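Local coordinates for protein glycosyl hydrolase (Streptomyces cattleya, PDB 7LR8) that probably hydrolyses the Man-beta-1,4-GlcNAc disaccharide of the N-glycan core, as a family GH5 glycosidase, at residues Arg15-Thr21 / Val301-His307. The protein carries 1 engineered substitution. Numbering follows the deposited sequence.
With BMA (beta-D-mannopyranose), chain D.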
loop_
_atom_site.group_PDB
_atom_site.type_symbol
_atom_site.label_atom_id
_atom_site.label_comp_id
_atom_site.label_asym_id
_atom_site.label_seq_id
_atom_site.Cartn_x
_atom_site.Cartn_y
_atom_site.Cartn_z
ATOM N N ARG B 15 -28.741 18.836 -8.211
ATOM C CA ARG B 15 -27.807 19.344 -7.219
ATOM C C ARG B 15 -26.446 19.598 -7.859
ATOM O O ARG B 15 -26.112 19.048 -8.910
ATOM C CB ARG B 15 -27.682 18.367 -6.055
ATOM C CG ARG B 15 -29.045 17.916 -5.545
ATOM C CD ARG B 15 -28.918 17.248 -4.212
ATOM N NE ARG B 15 -27.966 17.970 -3.380
ATOM C CZ ARG B 15 -27.883 17.847 -2.062
ATOM N NH1 ARG B 15 -28.707 17.024 -1.414
ATOM N NH2 ARG B 15 -26.978 18.550 -1.397
ATOM N N PHE B 16 -25.662 20.454 -7.209
ATOM C CA PHE B 16 -24.367 20.873 -7.726
ATOM C C PHE B 16 -23.316 20.712 -6.638
ATOM O O PHE B 16 -23.515 21.161 -5.507
ATOM C CB PHE B 16 -24.442 22.328 -8.222
ATOM C CG PHE B 16 -25.430 22.533 -9.340
ATOM C CD1 PHE B 16 -25.062 22.281 -10.652
ATOM C CD2 PHE B 16 -26.733 22.955 -9.082
ATOM C CE1 PHE B 16 -25.964 22.459 -11.694
ATOM C CE2 PHE B 16 -27.638 23.125 -10.113
ATOM C CZ PHE B 16 -27.249 22.880 -11.426
ATOM N N GLY B 17 -22.201 20.075 -6.974
ATOM C CA GLY B 17 -21.188 19.823 -5.978
ATOM C C GLY B 17 -19.844 19.573 -6.613
ATOM O O GLY B 17 -19.672 19.732 -7.823
ATOM N N VAL B 18 -18.874 19.219 -5.769
ATOM C CA VAL B 18 -17.518 18.950 -6.238
ATOM C C VAL B 18 -16.984 17.697 -5.572
ATOM O O VAL B 18 -17.367 17.344 -4.452
ATOM C CB VAL B 18 -16.542 20.121 -5.985
ATOM C CG1 VAL B 18 -16.930 21.323 -6.814
ATOM C CG2 VAL B 18 -16.498 20.482 -4.509
ATOM N N ASN B 19 -16.097 17.012 -6.289
ATOM C CA ASN B 19 -15.235 16.003 -5.689
ATOM C C ASN B 19 -14.117 16.711 -4.941
ATOM O O ASN B 19 -13.359 17.472 -5.549
ATOM C CB ASN B 19 -14.680 15.084 -6.773
ATOM C CG ASN B 19 -15.763 14.260 -7.417
ATOM O OD1 ASN B 19 -16.147 13.228 -6.888
ATOM N ND2 ASN B 19 -16.295 14.731 -8.542
ATOM N N TYR B 20 -14.001 16.452 -3.635
ATOM C CA TYR B 20 -13.128 17.237 -2.766
ATOM C C TYR B 20 -11.715 16.660 -2.786
ATOM O O TYR B 20 -11.483 15.547 -2.294
ATOM C CB TYR B 20 -13.692 17.287 -1.347
ATOM C CG TYR B 20 -12.762 17.943 -0.348
ATOM C CD1 TYR B 20 -12.043 19.100 -0.686
ATOM C CD2 TYR B 20 -12.600 17.410 0.929
ATOM C CE1 TYR B 20 -11.173 19.687 0.223
ATOM C CE2 TYR B 20 -11.737 17.990 1.846
ATOM C CZ TYR B 20 -11.027 19.128 1.485
ATOM O OH TYR B 20 -10.173 19.705 2.402
ATOM N N THR B 21 -10.774 17.420 -3.372
ATOM C CA THR B 21 -9.348 17.104 -3.324
ATOM C C THR B 21 -8.666 18.047 -2.337
ATOM O O THR B 21 -8.461 19.229 -2.652
ATOM C CB THR B 21 -8.706 17.230 -4.711
ATOM O OG1 THR B 21 -9.203 18.400 -5.372
ATOM C CG2 THR B 21 -9.007 16.012 -5.583
ATOM N N VAL B 301 -24.743 17.300 -10.546
ATOM C CA VAL B 301 -23.497 17.452 -11.291
ATOM C C VAL B 301 -22.391 17.685 -10.276
ATOM O O VAL B 301 -22.460 18.637 -9.487
ATOM C CB VAL B 301 -23.558 18.625 -12.280
ATOM C CG1 VAL B 301 -22.209 18.788 -12.976
ATOM C CG2 VAL B 301 -24.686 18.435 -13.284
ATOM N N THR B 302 -21.371 16.828 -10.293
ATOM C CA THR B 302 -20.306 16.895 -9.303
ATOM C C THR B 302 -18.984 17.012 -10.049
ATOM O O THR B 302 -18.527 16.047 -10.670
ATOM C CB THR B 302 -20.347 15.679 -8.375
ATOM O OG1 THR B 302 -21.695 15.503 -7.889
ATOM C CG2 THR B 302 -19.419 15.876 -7.190
ATOM N N TRP B 303 -18.399 18.210 -10.037
ATOM C CA TRP B 303 -17.205 18.487 -10.814
ATOM C C TRP B 303 -15.979 17.850 -10.174
ATOM O O TRP B 303 -15.828 17.853 -8.950
ATOM C CB TRP B 303 -16.990 20.004 -10.955
ATOM C CG TRP B 303 -16.091 20.303 -12.095
ATOM C CD1 TRP B 303 -14.729 20.416 -12.067
ATOM C CD2 TRP B 303 -16.480 20.473 -13.462
ATOM N NE1 TRP B 303 -14.250 20.668 -13.337
ATOM C CE2 TRP B 303 -15.309 20.696 -14.208
ATOM C CE3 TRP B 303 -17.712 20.457 -14.130
ATOM C CZ2 TRP B 303 -15.334 20.901 -15.581
ATOM C CZ3 TRP B 303 -17.727 20.657 -15.497
ATOM C CH2 TRP B 303 -16.554 20.874 -16.201
ATOM N N TRP B 304 -15.116 17.271 -11.013
ATOM C CA TRP B 304 -13.793 16.816 -10.587
ATOM C C TRP B 304 -12.792 17.848 -11.075
ATOM O O TRP B 304 -12.537 17.927 -12.278
ATOM C CB TRP B 304 -13.433 15.451 -11.170
ATOM C CG TRP B 304 -12.148 14.951 -10.572
ATOM C CD1 TRP B 304 -10.882 15.393 -10.840
ATOM C CD2 TRP B 304 -12.014 13.946 -9.553
ATOM N NE1 TRP B 304 -9.971 14.725 -10.054
ATOM C CE2 TRP B 304 -10.642 13.826 -9.262
ATOM C CE3 TRP B 304 -12.922 13.126 -8.874
ATOM C CZ2 TRP B 304 -10.165 12.938 -8.308
ATOM C CZ3 TRP B 304 -12.441 12.244 -7.935
ATOM C CH2 TRP B 304 -11.081 12.149 -7.661
ATOM N N CYS B 305 -12.184 18.604 -10.159
ATOM C CA CYS B 305 -12.288 18.435 -8.718
ATOM C C CYS B 305 -12.263 19.821 -8.077
ATOM O O CYS B 305 -12.205 20.836 -8.782
ATOM C CB CYS B 305 -11.139 17.577 -8.192
ATOM S SG CYS B 305 -9.512 18.114 -8.799
ATOM N N SER B 306 -12.297 19.869 -6.746
ATOM C CA SER B 306 -12.369 21.164 -6.073
ATOM C C SER B 306 -11.063 21.937 -6.237
ATOM O O SER B 306 -11.071 23.121 -6.615
ATOM C CB SER B 306 -12.720 20.963 -4.597
ATOM O OG SER B 306 -11.698 20.269 -3.900
ATOM N N HIS B 307 -9.926 21.273 -5.994
ATOM C CA HIS B 307 -8.638 21.944 -5.905
ATOM C C HIS B 307 -7.589 21.245 -6.753
ATOM O O HIS B 307 -7.545 20.013 -6.828
ATOM C CB HIS B 307 -8.165 22.015 -4.454
ATOM C CG HIS B 307 -9.005 22.908 -3.596
ATOM N ND1 HIS B 307 -10.166 22.480 -2.985
ATOM C CD2 HIS B 307 -8.872 24.217 -3.276
ATOM C CE1 HIS B 307 -10.700 23.483 -2.310
ATOM N NE2 HIS B 307 -9.940 24.551 -2.477
HETATM C C1 BMA D . -11.315 9.292 -12.490
HETATM C C2 BMA D . -11.290 9.696 -10.981
HETATM C C3 BMA D . -9.849 9.872 -10.548
HETATM C C4 BMA D . -9.054 10.747 -11.611
HETATM C C5 BMA D . -10.012 11.362 -12.669
HETATM C C6 BMA D . -9.296 12.120 -13.764
HETATM O O2 BMA D . -11.907 8.715 -10.162
HETATM O O3 BMA D . -9.231 8.587 -10.286
HETATM O O4 BMA D . -8.393 11.773 -10.923
HETATM O O5 BMA D . -10.735 10.311 -13.337
HETATM O O6 BMA D . -8.432 11.178 -14.445
#
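A cis peptide joins W304 to C305 where 301-307 passes N19, and beside it N19 O takes the N-H of S306 (2.9 Å) rather than that of C305. Upstream, 15-19 and 301-304 run parallel, their axes 26° apart, with G17 N bonded to V301 O. N19 grips W303 O twice: its backbone N at 2.8 Å and ND2 at 3.2 Å, the latter well above the carbonyl plane, on the same face. OD1 bonds to R54 and ND2 also to Q267 O, holding both ends. The N19 side chain crosses the W304 indole at about a right angle, amide and ring planes 38° apart, CB and CG each 3.4 Å from W304 CE3. W304, CG anti to the backbone N (chi1 -173°), carries its indole toward the sugar, one face meeting mannose C3, the other C305 CB. With an alanine here, mannose C3 would probably lose the indole face it lies over, and N19 CB and CG their packing partner. S306 OG accepts T21 N (3.0 Å), and T21 OG1 donates to a lone pair of H307 O (2.7 Å). First strand thus meets last, closing a (beta/alpha)8 barrel with the glycan site at its C-terminal end, as in GH5 enzymes.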